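Local coordinates for cell surface protein (Putative S-layer protein) (Clostridioides difficile R20291, PDB 5NJL) that shows cell adhesion in vitro and probably acts as an adhesin of the S-layer on the bacterial cell wall, at residues D23-K28 with K52-I57; E99-L104 with A130-A135; N120-V125 with A168-S173; L143-K146 with V150-K153. One frame throughout, in Å; residues are numbered along the deposited sequence. Where two conformers were deposited one is given.

Contact 1 of 4, residues D23-K28 with K52-I57. With SO4 (sulfate ion), chain K; SO4 (sulfate ion), chain Q.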
loop_
_atom_site.group_PDB
_atom_site.type_symbol
_atom_site.label_atom_id
_atom_site.label_comp_id
_atom_site.label_asym_id
_atom_site.label_seq_id
_atom_site.Cartn_x
_atom_site.Cartn_y
_atom_site.Cartn_z
ATOM N N ASP A 23 -11.625 -4.586 -13.720
ATOM C CA ASP A 23 -12.078 -5.425 -12.608
ATOM C C ASP A 23 -11.897 -4.727 -11.246
ATOM O O ASP A 23 -12.796 -4.799 -10.400
ATOM C CB ASP A 23 -11.424 -6.818 -12.662
ATOM C CG ASP A 23 -11.862 -7.637 -13.893
ATOM O OD1 ASP A 23 -12.905 -7.321 -14.519
ATOM O OD2 ASP A 23 -11.153 -8.608 -14.235
ATOM N N LEU A 24 -10.776 -4.025 -11.047
ATOM C CA LEU A 24 -10.542 -3.257 -9.822
ATOM C C LEU A 24 -11.567 -2.171 -9.628
ATOM O O LEU A 24 -12.056 -1.964 -8.514
ATOM C CB LEU A 24 -9.164 -2.601 -9.814
ATOM C CG LEU A 24 -7.955 -3.553 -9.750
ATOM C CD1 LEU A 24 -6.717 -2.704 -9.802
ATOM C CD2 LEU A 24 -7.962 -4.460 -8.518
ATOM N N MET A 25 -11.877 -1.456 -10.708
ATOM C CA MET A 25 -12.803 -0.316 -10.618
ATOM C C MET A 25 -14.245 -0.760 -10.340
ATOM O O MET A 25 -15.036 0.035 -9.845
ATOM C CB MET A 25 -12.740 0.554 -11.875
ATOM C CG MET A 25 -11.425 1.298 -12.022
ATOM S SD MET A 25 -11.324 2.416 -13.436
ATOM C CE MET A 25 -12.169 3.869 -12.814
ATOM N N SER A 26 -14.577 -2.011 -10.638
ATOM C CA SER A 26 -15.908 -2.534 -10.356
ATOM C C SER A 26 -16.051 -2.935 -8.890
ATOM O O SER A 26 -17.164 -3.243 -8.459
ATOM C CB SER A 26 -16.247 -3.722 -11.272
ATOM O OG SER A 26 -15.413 -4.835 -10.988
ATOM N N GLN A 27 -14.949 -2.933 -8.113
ATOM C CA GLN A 27 -15.008 -3.457 -6.754
ATOM C C GLN A 27 -15.464 -2.353 -5.818
ATOM O O GLN A 27 -14.875 -1.287 -5.778
ATOM C CB GLN A 27 -13.666 -4.030 -6.305
ATOM C CG GLN A 27 -13.271 -5.285 -7.037
ATOM C CD GLN A 27 -11.990 -5.860 -6.506
ATOM O OE1 GLN A 27 -11.734 -5.831 -5.290
ATOM N NE2 GLN A 27 -11.166 -6.393 -7.408
ATOM N N LYS A 28 -16.502 -2.653 -5.051
ATOM C CA LYS A 28 -17.095 -1.724 -4.102
ATOM C C LYS A 28 -17.084 -2.326 -2.679
ATOM O O LYS A 28 -17.152 -3.542 -2.496
ATOM C CB LYS A 28 -18.559 -1.454 -4.493
ATOM C CG LYS A 28 -18.801 -0.898 -5.904
ATOM C CD LYS A 28 -20.263 -1.113 -6.296
ATOM C CE LYS A 28 -20.673 -0.247 -7.473
ATOM N NZ LYS A 28 -19.894 -0.589 -8.702
ATOM N N LYS A 52 -4.611 12.579 -12.605
ATOM C CA LYS A 52 -6.007 12.908 -12.338
ATOM C C LYS A 52 -6.773 11.644 -12.010
ATOM O O LYS A 52 -6.557 10.617 -12.635
ATOM C CB LYS A 52 -6.610 13.589 -13.555
ATOM C CG LYS A 52 -6.221 15.057 -13.631
ATOM C CD LYS A 52 -6.098 15.565 -15.055
ATOM C CE LYS A 52 -5.798 17.060 -15.049
ATOM N NZ LYS A 52 -5.220 17.505 -16.346
ATOM N N ILE A 53 -7.658 11.728 -11.020
ATOM C CA ILE A 53 -8.544 10.639 -10.662
ATOM C C ILE A 53 -9.505 10.397 -11.821
ATOM O O ILE A 53 -10.042 11.327 -12.369
ATOM C CB ILE A 53 -9.345 10.932 -9.357
ATOM C CG1 ILE A 53 -8.388 11.039 -8.152
ATOM C CG2 ILE A 53 -10.370 9.829 -9.089
ATOM C CD1 ILE A 53 -8.950 11.855 -6.992
ATOM N N ILE A 54 -9.688 9.142 -12.196
ATOM C CA ILE A 54 -10.731 8.760 -13.146
ATOM C C ILE A 54 -11.801 8.028 -12.395
ATOM O O ILE A 54 -11.504 7.381 -11.401
ATOM C CB ILE A 54 -10.182 7.903 -14.315
ATOM C CG1 ILE A 54 -9.626 6.546 -13.852
ATOM C CG2 ILE A 54 -9.106 8.699 -15.032
ATOM C CD1 ILE A 54 -9.319 5.597 -14.999
ATOM N N THR A 55 -13.045 8.128 -12.857
ATOM C CA THR A 55 -14.162 7.424 -12.229
ATOM C C THR A 55 -14.771 6.312 -13.048
ATOM O O THR A 55 -15.609 5.559 -12.521
ATOM C CB THR A 55 -15.278 8.406 -11.858
ATOM O OG1 THR A 55 -15.691 9.137 -13.034
ATOM C CG2 THR A 55 -14.766 9.368 -10.785
ATOM N N ASN A 56 -14.348 6.193 -14.321
ATOM C CA ASN A 56 -14.800 5.125 -15.220
ATOM C C ASN A 56 -13.587 4.623 -16.009
ATOM O O ASN A 56 -12.740 5.411 -16.423
ATOM C CB ASN A 56 -15.863 5.622 -16.230
ATOM C CG ASN A 56 -16.585 4.475 -16.955
ATOM O OD1 ASN A 56 -16.068 3.845 -17.910
ATOM N ND2 ASN A 56 -17.822 4.210 -16.512
ATOM N N ILE A 57 -13.530 3.321 -16.216
ATOM C CA ILE A 57 -12.483 2.677 -17.021
ATOM C C ILE A 57 -12.344 3.262 -18.443
ATOM O O ILE A 57 -11.236 3.306 -18.985
ATOM C CB ILE A 57 -12.683 1.137 -17.051
ATOM C CG1 ILE A 57 -11.499 0.422 -17.703
ATOM C CG2 ILE A 57 -14.001 0.731 -17.701
ATOM C CD1 ILE A 57 -10.174 0.606 -16.987
HETATM S S SO4 K . -8.224 15.010 -9.233
HETATM O O1 SO4 K . -7.962 15.842 -10.437
HETATM O O2 SO4 K . -9.647 14.588 -9.197
HETATM O O3 SO4 K . -7.348 13.826 -9.267
HETATM O O4 SO4 K . -7.916 15.778 -8.007
HETATM S S SO4 Q . -18.947 8.523 -13.474
HETATM O O1 SO4 Q . -18.340 9.866 -13.578
HETATM O O2 SO4 Q . -20.374 8.601 -13.851
HETATM O O3 SO4 Q . -18.249 7.585 -14.379
HETATM O O4 SO4 Q . -18.849 8.051 -12.073
#
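With CG anti to its carbonyl carbon (chi1 -68°) and CE swung round by a bend at the last torsion (chi3 81°), Met25, near the C-terminal end of helix 14-25, lays its thioether against the Ile54 side chain and the backbone of residues 55-57. A long, flexible methionine suits this place, since the two backbones stay well apart and a single side chain has to bridge them. Its methyl does most of the touching: CE lies 3.8 Å from Ile54 CG1. The same CE comes to 3.5 Å from Asn56 N. The sulfur sits further along the turn, with SD 4.1 Å from Ile57 CB. Ile54 and Ile57 offer aliphatic branches to it, and Met25 also packs on Ile42 of strand 40-45.

The chain that Met25 covers is held by its own polar bonds. Asn56 is the N-cap of helix 57-65, its OD1 accepting from Asp58 N, while Glu59 OE2 takes the amides of both Thr55 and Asn56. On the other segment, Ser26 OG turns back to Asp23 O at 2.7 Å, a bond that occupies a carbonyl at the helix end. Two sulfates, probably from the crystallisation liquor, bind along residues 53-55, away from Met25: Ile53 N reaches O3 of one at 2.8 Å, and Thr55 OG1 reaches O1 of the other, also at 2.8 Å.

No hydrogen bond joins the two segments. Their cohesion is therefore probably mostly dispersive and hydrophobic, a soft thioether filling the angle between a helix end and the start of the next helix, while polar groups fix each backbone separately.

Contact 2 of 4, residues E99-L104 with A130-A135. With SO4 (sulfate ion), chain L; SO4 (sulfate ion), chain U.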
loop_
_atom_site.group_PDB
_atom_site.type_symbol
_atom_site.label_atom_id
_atom_site.label_comp_id
_atom_site.label_asym_id
_atom_site.label_seq_id
_atom_site.Cartn_x
_atom_site.Cartn_y
_atom_site.Cartn_z
ATOM N N GLU A 99 0.563 -4.042 16.135
ATOM C CA GLU A 99 1.426 -4.416 15.005
ATOM C C GLU A 99 2.767 -4.953 15.440
ATOM O O GLU A 99 3.408 -5.663 14.686
ATOM C CB GLU A 99 1.601 -3.220 14.064
ATOM C CG GLU A 99 0.289 -2.888 13.365
ATOM C CD GLU A 99 0.370 -1.738 12.378
ATOM O OE1 GLU A 99 1.198 -0.819 12.564
ATOM O OE2 GLU A 99 -0.424 -1.753 11.413
ATOM N N ASN A 100 3.181 -4.652 16.669
ATOM C CA ASN A 100 4.484 -5.085 17.146
ATOM C C ASN A 100 4.531 -5.118 18.676
ATOM O O ASN A 100 3.595 -4.678 19.349
ATOM C CB ASN A 100 5.559 -4.128 16.597
ATOM C CG ASN A 100 5.223 -2.688 16.842
ATOM O OD1 ASN A 100 4.884 -2.302 17.956
ATOM N ND2 ASN A 100 5.291 -1.883 15.803
ATOM N N SER A 101 5.634 -5.626 19.200
ATOM C CA SER A 101 5.871 -5.722 20.637
ATOM C C SER A 101 5.708 -4.405 21.372
ATOM O O SER A 101 5.110 -4.383 22.459
ATOM C CB SER A 101 7.250 -6.333 20.901
ATOM O OG SER A 101 7.294 -7.670 20.380
ATOM N N ALA A 102 6.163 -3.304 20.770
ATOM C CA ALA A 102 6.036 -1.962 21.371
ATOM C C ALA A 102 4.587 -1.496 21.561
ATOM O O ALA A 102 4.280 -0.804 22.532
ATOM C CB ALA A 102 6.813 -0.923 20.558
ATOM N N ASP A 103 3.709 -1.847 20.631
ATOM C CA ASP A 103 2.293 -1.557 20.764
ATOM C C ASP A 103 1.665 -2.287 21.974
ATOM O O ASP A 103 0.838 -1.715 22.683
ATOM C CB ASP A 103 1.523 -1.990 19.504
ATOM C CG ASP A 103 1.790 -1.104 18.285
ATOM O OD1 ASP A 103 2.292 0.031 18.438
ATOM O OD2 ASP A 103 1.442 -1.554 17.167
ATOM N N LEU A 104 2.037 -3.542 22.184
ATOM C CA LEU A 104 1.530 -4.309 23.335
ATOM C C LEU A 104 2.052 -3.715 24.653
ATOM O O LEU A 104 1.304 -3.535 25.604
ATOM C CB LEU A 104 1.905 -5.770 23.248
ATOM C CG LEU A 104 1.332 -6.514 22.047
ATOM C CD1 LEU A 104 1.972 -7.875 21.953
ATOM C CD2 LEU A 104 -0.171 -6.648 22.116
ATOM N N ALA A 130 -2.501 -5.107 34.068
ATOM C CA ALA A 130 -2.169 -5.348 32.680
ATOM C C ALA A 130 -0.688 -5.504 32.586
ATOM O O ALA A 130 0.056 -4.631 33.058
ATOM C CB ALA A 130 -2.646 -4.204 31.807
ATOM N N SER A 131 -0.255 -6.583 31.958
ATOM C CA SER A 131 1.150 -6.973 31.934
ATOM C C SER A 131 1.601 -7.211 30.502
ATOM O O SER A 131 0.888 -7.849 29.743
ATOM C CB SER A 131 1.366 -8.262 32.739
ATOM O OG SER A 131 0.880 -8.197 34.079
ATOM N N TYR A 132 2.779 -6.707 30.121
ATOM C CA TYR A 132 3.384 -7.080 28.841
ATOM C C TYR A 132 4.463 -8.110 29.160
ATOM O O TYR A 132 5.414 -7.826 29.873
ATOM C CB TYR A 132 3.937 -5.888 28.016
ATOM C CG TYR A 132 4.773 -6.414 26.861
ATOM C CD1 TYR A 132 4.189 -7.159 25.850
ATOM C CD2 TYR A 132 6.171 -6.268 26.841
ATOM C CE1 TYR A 132 4.938 -7.705 24.815
ATOM C CE2 TYR A 132 6.935 -6.803 25.796
ATOM C CZ TYR A 132 6.315 -7.527 24.786
ATOM O OH TYR A 132 7.052 -8.108 23.759
ATOM N N ASP A 133 4.254 -9.328 28.699
ATOM C CA ASP A 133 5.183 -10.416 28.903
ATOM C C ASP A 133 6.141 -10.376 27.721
ATOM O O ASP A 133 5.768 -10.754 26.606
ATOM C CB ASP A 133 4.445 -11.743 28.997
ATOM C CG ASP A 133 5.356 -12.903 29.420
ATOM O OD1 ASP A 133 6.400 -13.137 28.773
ATOM O OD2 ASP A 133 5.021 -13.598 30.386
ATOM N N SER A 134 7.356 -9.872 27.985
ATOM C CA SER A 134 8.431 -9.745 26.984
ATOM C C SER A 134 8.803 -11.054 26.334
ATOM O O SER A 134 9.164 -11.082 25.169
ATOM C CB SER A 134 9.707 -9.192 27.629
ATOM O OG SER A 134 9.492 -7.919 28.193
ATOM N N ALA A 135 8.736 -12.131 27.099
ATOM C CA ALA A 135 9.160 -13.437 26.618
ATOM C C ALA A 135 8.162 -14.048 25.644
ATOM O O ALA A 135 8.558 -14.513 24.575
ATOM C CB ALA A 135 9.381 -14.380 27.783
HETATM S S SO4 L . 6.642 -2.955 12.696
HETATM O O1 SO4 L . 7.138 -1.617 12.285
HETATM O O2 SO4 L . 5.222 -2.860 13.106
HETATM O O3 SO4 L . 7.478 -3.480 13.808
HETATM O O4 SO4 L . 6.733 -3.879 11.544
HETATM S S SO4 U . 8.678 -6.222 16.553
HETATM O O1 SO4 U . 8.706 -4.741 16.421
HETATM O O2 SO4 U . 8.876 -6.799 15.201
HETATM O O3 SO4 U . 9.799 -6.620 17.445
HETATM O O4 SO4 U . 7.377 -6.743 17.099
#
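Apolar packing centres on Leu104 and Tyr132, whose side chains cross at about a right angle, with Leu104 CB 3.7 Å from Tyr132 CD1. The phenol is sent from its strand toward the helix because CG stands anti to the backbone N (chi1 169°). A tyrosine suits this position: its ring is long enough to run past Leu104 to the first turn of the helix, where Ser101 CB lies 3.4 Å from Tyr132 OH.

Polar backbone atoms lie over both faces of the ring. Ser101 O sits 4.0 Å above its plane and Ser134 N 3.8 Å above the opposite face, each displaced toward the rim. The hydroxyls of Ser101 and Tyr132 share an acceptor, Asp137 OD1, so one carboxylate oxygen ties the helix start to the hairpin.

A capping bond orders the start of the helix: the N-cap residue Asn100 accepts from Asp103 N through OD1 at 3.0 Å. Asp103 OD2 accepts from Glu99 N at 2.8 Å, tying the residue before the cap to the first turn. Two sulfates, probably from the crystallisation liquor, bind Ser101 N (O4 at 2.9 Å) and Asn100 ND2.

In the fold, helix 101-115 lies along strand 126-133, an outer strand of a three-stranded antiparallel sheet. Ser105 and Ala108 extend the helix side around Tyr132, and Ile159 packs against Ser101 and Leu104.

Contact 3 of 4, residues N120-V125 with A168-S173; sequences NGIYKV and ANPVDS. With SO4 (sulfate ion), chain M; SO4 (sulfate ion), chain I.
The pyrrolidine ring of Pro170 meets the end of Ile122 at its CG corner, where Ile122 CD1 comes to 4.0 Å from Pro170 CG and to 4.2 Å from both CB and CD of that ring. The aromatic ring nearby, that of Tyr123, takes no part in this meeting; Asn120 O lies at its edge, in the ring plane. Tyr123 turns instead to helix 101-115, packing on Ile111, Lys114 and Ala115.

Ile122 reaches the proline because CG1 stands anti to the carbonyl carbon and CD1 continues outward (chi2 171°). Branched and fully apolar, it suits the buried interface between the short helix and the loop, and the rigid proline offers it a fixed hydrocarbon surface. The contact is small and has no hydrogen bond across it.

Just before Ile122, Gly121 has a positive phi of 54°, which a residue without a side chain adopts readily. Its N donates almost straight (177°) to O1 of a sulfate at 3.2 Å. A second sulfate accepts from Ser173 OG at 2.7 Å through its O2; both ions are probably from the crystallisation liquor.

The short, weakly bonded helix 122-125 leads straight into strand 126-133, whereas residues 168-173 belong to the long loop after strand 152-158. Backbone bonding between Ile122 and Leu166 joins the early part of that loop to the helix, while a bond between Pro170 and Leu178 lies within the loop.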
loop_
_atom_site.group_PDB
_atom_site.type_symbol
_atom_site.label_atom_id
_atom_site.label_comp_id
_atom_site.label_asym_id
_atom_site.label_seq_id
_atom_site.Cartn_x
_atom_site.Cartn_y
_atom_site.Cartn_z
ATOM N N ASN A 120 -15.140 4.245 34.346
ATOM C CA ASN A 120 -16.031 3.794 33.273
ATOM C C ASN A 120 -15.842 2.327 32.907
ATOM O O ASN A 120 -14.745 1.798 33.010
ATOM C CB ASN A 120 -15.820 4.640 32.019
ATOM C CG ASN A 120 -16.304 6.069 32.203
ATOM O OD1 ASN A 120 -17.495 6.311 32.386
ATOM N ND2 ASN A 120 -15.386 7.004 32.177
ATOM N N GLY A 121 -16.919 1.717 32.417
ATOM C CA GLY A 121 -16.913 0.348 31.932
ATOM C C GLY A 121 -16.364 -0.614 32.970
ATOM O O GLY A 121 -16.727 -0.544 34.151
ATOM N N ILE A 122 -15.418 -1.451 32.544
ATOM C CA ILE A 122 -14.876 -2.510 33.399
ATOM C C ILE A 122 -14.129 -1.921 34.600
ATOM O O ILE A 122 -14.241 -2.439 35.705
ATOM C CB ILE A 122 -14.007 -3.496 32.583
ATOM C CG1 ILE A 122 -14.897 -4.235 31.584
ATOM C CG2 ILE A 122 -13.300 -4.499 33.504
ATOM C CD1 ILE A 122 -14.145 -5.082 30.572
ATOM N N TYR A 123 -13.438 -0.798 34.401
ATOM C CA TYR A 123 -12.689 -0.168 35.476
ATOM C C TYR A 123 -13.524 0.200 36.709
ATOM O O TYR A 123 -12.993 0.209 37.821
ATOM C CB TYR A 123 -11.998 1.099 35.002
ATOM C CG TYR A 123 -10.946 0.924 33.936
ATOM C CD1 TYR A 123 -9.672 0.458 34.259
ATOM C CD2 TYR A 123 -11.197 1.319 32.622
ATOM C CE1 TYR A 123 -8.694 0.341 33.287
ATOM C CE2 TYR A 123 -10.221 1.211 31.632
ATOM C CZ TYR A 123 -8.979 0.727 31.966
ATOM O OH TYR A 123 -8.008 0.618 30.998
ATOM N N LYS A 124 -14.803 0.497 36.496
ATOM C CA LYS A 124 -15.726 0.832 37.583
ATOM C C LYS A 124 -16.001 -0.335 38.529
ATOM O O LYS A 124 -16.165 -0.128 39.719
ATOM C CB LYS A 124 -17.061 1.316 37.007
ATOM C CG LYS A 124 -17.997 1.947 38.027
ATOM C CD LYS A 124 -19.227 2.514 37.337
ATOM C CE LYS A 124 -20.207 3.108 38.348
ATOM N NZ LYS A 124 -19.643 4.264 39.109
ATOM N N VAL A 125 -16.076 -1.545 37.985
ATOM C CA VAL A 125 -16.531 -2.710 38.728
ATOM C C VAL A 125 -15.449 -3.760 38.980
ATOM O O VAL A 125 -15.735 -4.778 39.613
ATOM C CB VAL A 125 -17.733 -3.360 38.005
ATOM C CG1 VAL A 125 -18.892 -2.364 37.980
ATOM C CG2 VAL A 125 -17.361 -3.856 36.592
ATOM N N ALA A 168 -15.312 -0.121 27.083
ATOM C CA ALA A 168 -16.359 -0.681 26.256
ATOM C C ALA A 168 -16.952 -1.964 26.861
ATOM O O ALA A 168 -16.323 -2.673 27.652
ATOM C CB ALA A 168 -15.837 -0.967 24.851
ATOM N N ASN A 169 -18.157 -2.274 26.423
ATOM C CA ASN A 169 -18.858 -3.473 26.843
ATOM C C ASN A 169 -18.132 -4.709 26.341
ATOM O O ASN A 169 -17.888 -4.836 25.138
ATOM C CB ASN A 169 -20.280 -3.477 26.270
ATOM C CG ASN A 169 -21.195 -2.459 26.930
ATOM O OD1 ASN A 169 -20.795 -1.693 27.783
ATOM N ND2 ASN A 169 -22.476 -2.507 26.559
ATOM N N PRO A 170 -17.761 -5.624 27.253
ATOM C CA PRO A 170 -17.195 -6.866 26.791
ATOM C C PRO A 170 -18.291 -7.800 26.274
ATOM O O PRO A 170 -19.466 -7.485 26.382
ATOM C CB PRO A 170 -16.526 -7.422 28.056
ATOM C CG PRO A 170 -17.414 -6.937 29.163
ATOM C CD PRO A 170 -17.830 -5.566 28.724
ATOM N N VAL A 171 -17.889 -8.934 25.734
ATOM C CA VAL A 171 -18.777 -9.939 25.196
ATOM C C VAL A 171 -18.794 -11.182 26.067
ATOM O O VAL A 171 -17.738 -11.677 26.484
ATOM C CB VAL A 171 -18.348 -10.306 23.768
ATOM C CG1 VAL A 171 -19.245 -11.359 23.157
ATOM C CG2 VAL A 171 -18.331 -9.050 22.921
ATOM N N ASP A 172 -19.996 -11.702 26.310
ATOM C CA ASP A 172 -20.173 -12.933 27.072
ATOM C C ASP A 172 -20.422 -14.144 26.149
ATOM O O ASP A 172 -20.300 -14.024 24.919
ATOM C CB ASP A 172 -21.235 -12.731 28.186
ATOM C CG ASP A 172 -22.692 -12.766 27.701
ATOM O OD1 ASP A 172 -22.950 -12.953 26.488
ATOM O OD2 ASP A 172 -23.601 -12.574 28.588
ATOM N N SER A 173 -20.783 -15.280 26.724
ATOM C CA SER A 173 -20.852 -16.529 25.962
ATOM C C SER A 173 -22.075 -16.585 25.032
ATOM O O SER A 173 -22.108 -17.389 24.114
ATOM C CB SER A 173 -20.857 -17.728 26.899
ATOM O OG SER A 173 -21.979 -17.667 27.778
HETATM S S SO4 M . -20.179 2.369 33.127
HETATM O O1 SO4 M . -19.590 3.445 32.290
HETATM O O2 SO4 M . -21.418 2.863 33.771
HETATM O O3 SO4 M . -20.491 1.182 32.291
HETATM O O4 SO4 M . -19.231 1.968 34.192
HETATM S S SO4 I . -21.810 -19.436 30.995
HETATM O O1 SO4 I . -22.729 -18.314 31.308
HETATM O O2 SO4 I . -21.001 -19.139 29.792
HETATM O O3 SO4 I . -22.613 -20.662 30.764
HETATM O O4 SO4 I . -20.879 -19.640 32.132
#

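Contact 4 of 4, residues L143-K146 with V150-K153; sequences LRDK and VTSK
Asp145 OD2 grips Thr151 twice, accepting from Thr151 OG1 at 2.6 Å and from Thr151 N at 2.8 Å. The hydroxyl arrives on the syn side and the amide on the anti side, both from the same face of the carboxylate and somewhat out of its plane. Asp145 OD1 accepts from Val187 N, and Thr151 OG1 takes a bond from Asn188 N. A buried carboxylate is thus well supplied with donors, which would probably favour its charged form; the short aspartate and the hydroxyl of threonine suit so close a meeting.

In the backbone, Asp145 N donates to Thr151 O at 3.0 Å. Leu143 and Lys153 form an antiparallel hydrogen-bonded pair, with Leu143 N 2.8 Å from Lys153 O and Lys153 N 3.0 Å from Leu143 O. Arg144 and Ser152 make a non-hydrogen-bonded pair, and Ser152 CA approaches Leu143 O at 3.1 Å.

Side-chain packing is close at one point: Arg144 CG lies 3.3 Å from Val150 CG1, which chi1 (169°) carries over to the arginine chain. The guanidinium carries on to a salt bridge with Asp127, while Leu143, on the opposite face of the sheet, packs on Val128, Val187 and Ile190.

These residues close the turn end of the beta hairpin of strands 138-145 and 152-158. Strand 138-145 is central in the three-stranded sheet, flanked on its other edge by strand 126-133, to which Arg144 is bonded through the backbone of Asp127.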
loop_
_atom_site.group_PDB
_atom_site.type_symbol
_atom_site.label_atom_id
_atom_site.label_comp_id
_atom_site.label_asym_id
_atom_site.label_seq_id
_atom_site.Cartn_x
_atom_site.Cartn_y
_atom_site.Cartn_z
ATOM N N LEU A 143 -8.438 -9.337 35.565
ATOM C CA LEU A 143 -9.536 -8.607 36.172
ATOM C C LEU A 143 -10.025 -9.371 37.381
ATOM O O LEU A 143 -10.031 -10.614 37.384
ATOM C CB LEU A 143 -10.696 -8.479 35.186
ATOM C CG LEU A 143 -10.390 -7.938 33.793
ATOM C CD1 LEU A 143 -11.613 -8.016 32.896
ATOM C CD2 LEU A 143 -9.891 -6.515 33.870
ATOM N N ARG A 144 -10.457 -8.632 38.394
ATOM C CA ARG A 144 -11.145 -9.212 39.532
ATOM C C ARG A 144 -12.276 -8.298 39.946
ATOM O O ARG A 144 -12.082 -7.086 39.993
ATOM C CB ARG A 144 -10.100 -9.333 40.624
ATOM C CG ARG A 144 -10.481 -9.975 41.906
ATOM C CD ARG A 144 -9.200 -10.170 42.735
ATOM N NE ARG A 144 -8.700 -8.887 43.235
ATOM C CZ ARG A 144 -7.815 -8.736 44.208
ATOM N NH1 ARG A 144 -7.231 -9.787 44.796
ATOM N NH2 ARG A 144 -7.495 -7.496 44.580
ATOM N N ASP A 145 -13.440 -8.861 40.263
ATOM C CA ASP A 145 -14.575 -8.065 40.727
ATOM C C ASP A 145 -14.158 -7.342 42.042
ATOM O O ASP A 145 -13.432 -7.903 42.852
ATOM C CB ASP A 145 -15.814 -8.921 41.031
ATOM C CG ASP A 145 -16.274 -9.793 39.858
ATOM O OD1 ASP A 145 -16.612 -9.228 38.796
ATOM O OD2 ASP A 145 -16.374 -11.043 40.043
ATOM N N LYS A 146 -14.555 -6.082 42.189
ATOM C CA LYS A 146 -14.259 -5.311 43.413
ATOM C C LYS A 146 -15.088 -5.758 44.616
ATOM O O LYS A 146 -14.584 -5.733 45.731
ATOM C CB LYS A 146 -14.508 -3.824 43.176
ATOM C CG LYS A 146 -13.547 -3.226 42.163
ATOM C CD LYS A 146 -13.837 -1.754 41.923
ATOM C CE LYS A 146 -12.607 -1.045 41.343
ATOM N NZ LYS A 146 -13.024 0.259 40.785
ATOM N N VAL A 150 -16.400 -12.526 44.649
ATOM C CA VAL A 150 -15.330 -12.050 43.783
ATOM C C VAL A 150 -14.862 -13.168 42.849
ATOM O O VAL A 150 -14.404 -14.225 43.306
ATOM C CB VAL A 150 -14.160 -11.470 44.607
ATOM C CG1 VAL A 150 -12.924 -11.206 43.750
ATOM C CG2 VAL A 150 -14.607 -10.216 45.313
ATOM N N THR A 151 -14.976 -12.896 41.552
ATOM C CA THR A 151 -14.454 -13.741 40.487
ATOM C C THR A 151 -13.339 -13.028 39.747
ATOM O O THR A 151 -13.090 -11.840 39.957
ATOM C CB THR A 151 -15.555 -14.164 39.463
ATOM O OG1 THR A 151 -15.888 -13.084 38.574
ATOM C CG2 THR A 151 -16.821 -14.691 40.177
ATOM N N SER A 152 -12.682 -13.764 38.860
ATOM C CA SER A 152 -11.556 -13.234 38.091
ATOM C C SER A 152 -11.618 -13.673 36.645
ATOM O O SER A 152 -12.345 -14.626 36.281
ATOM C CB SER A 152 -10.231 -13.696 38.706
ATOM O OG SER A 152 -10.086 -15.116 38.633
ATOM N N LYS A 153 -10.815 -13.016 35.824
ATOM C CA LYS A 153 -10.693 -13.384 34.411
ATOM C C LYS A 153 -9.334 -12.906 33.932
ATOM O O LYS A 153 -8.906 -11.800 34.275
ATOM C CB LYS A 153 -11.793 -12.704 33.599
ATOM C CG LYS A 153 -11.766 -13.026 32.121
ATOM C CD LYS A 153 -12.285 -14.442 31.891
ATOM C CE LYS A 153 -11.977 -14.901 30.486
ATOM N NZ LYS A 153 -12.670 -16.202 30.296
#

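Overall arrangement
From the N terminus, contact 1 closes first, joining the end of helix 14-25 to the edge strand 52-54 of the five-stranded sheet. That sheet holds both strand 72-79 and strand 204-212, and the remaining contacts lie in the chain between those two strands, some 40 Å or more from contact 1, centre to centre. Contact 2 ties helix 101-115 to strand 126-133. Contact 3 opens inside its loop and closes far beyond it, so the two cross. Contact 4, a hairpin end, follows contact 2 in series and nests within contact 3, touching it where Lys146 meets Tyr123 and Val125. Together, contacts 2 to 4 bind helix, sheet and loop of one region.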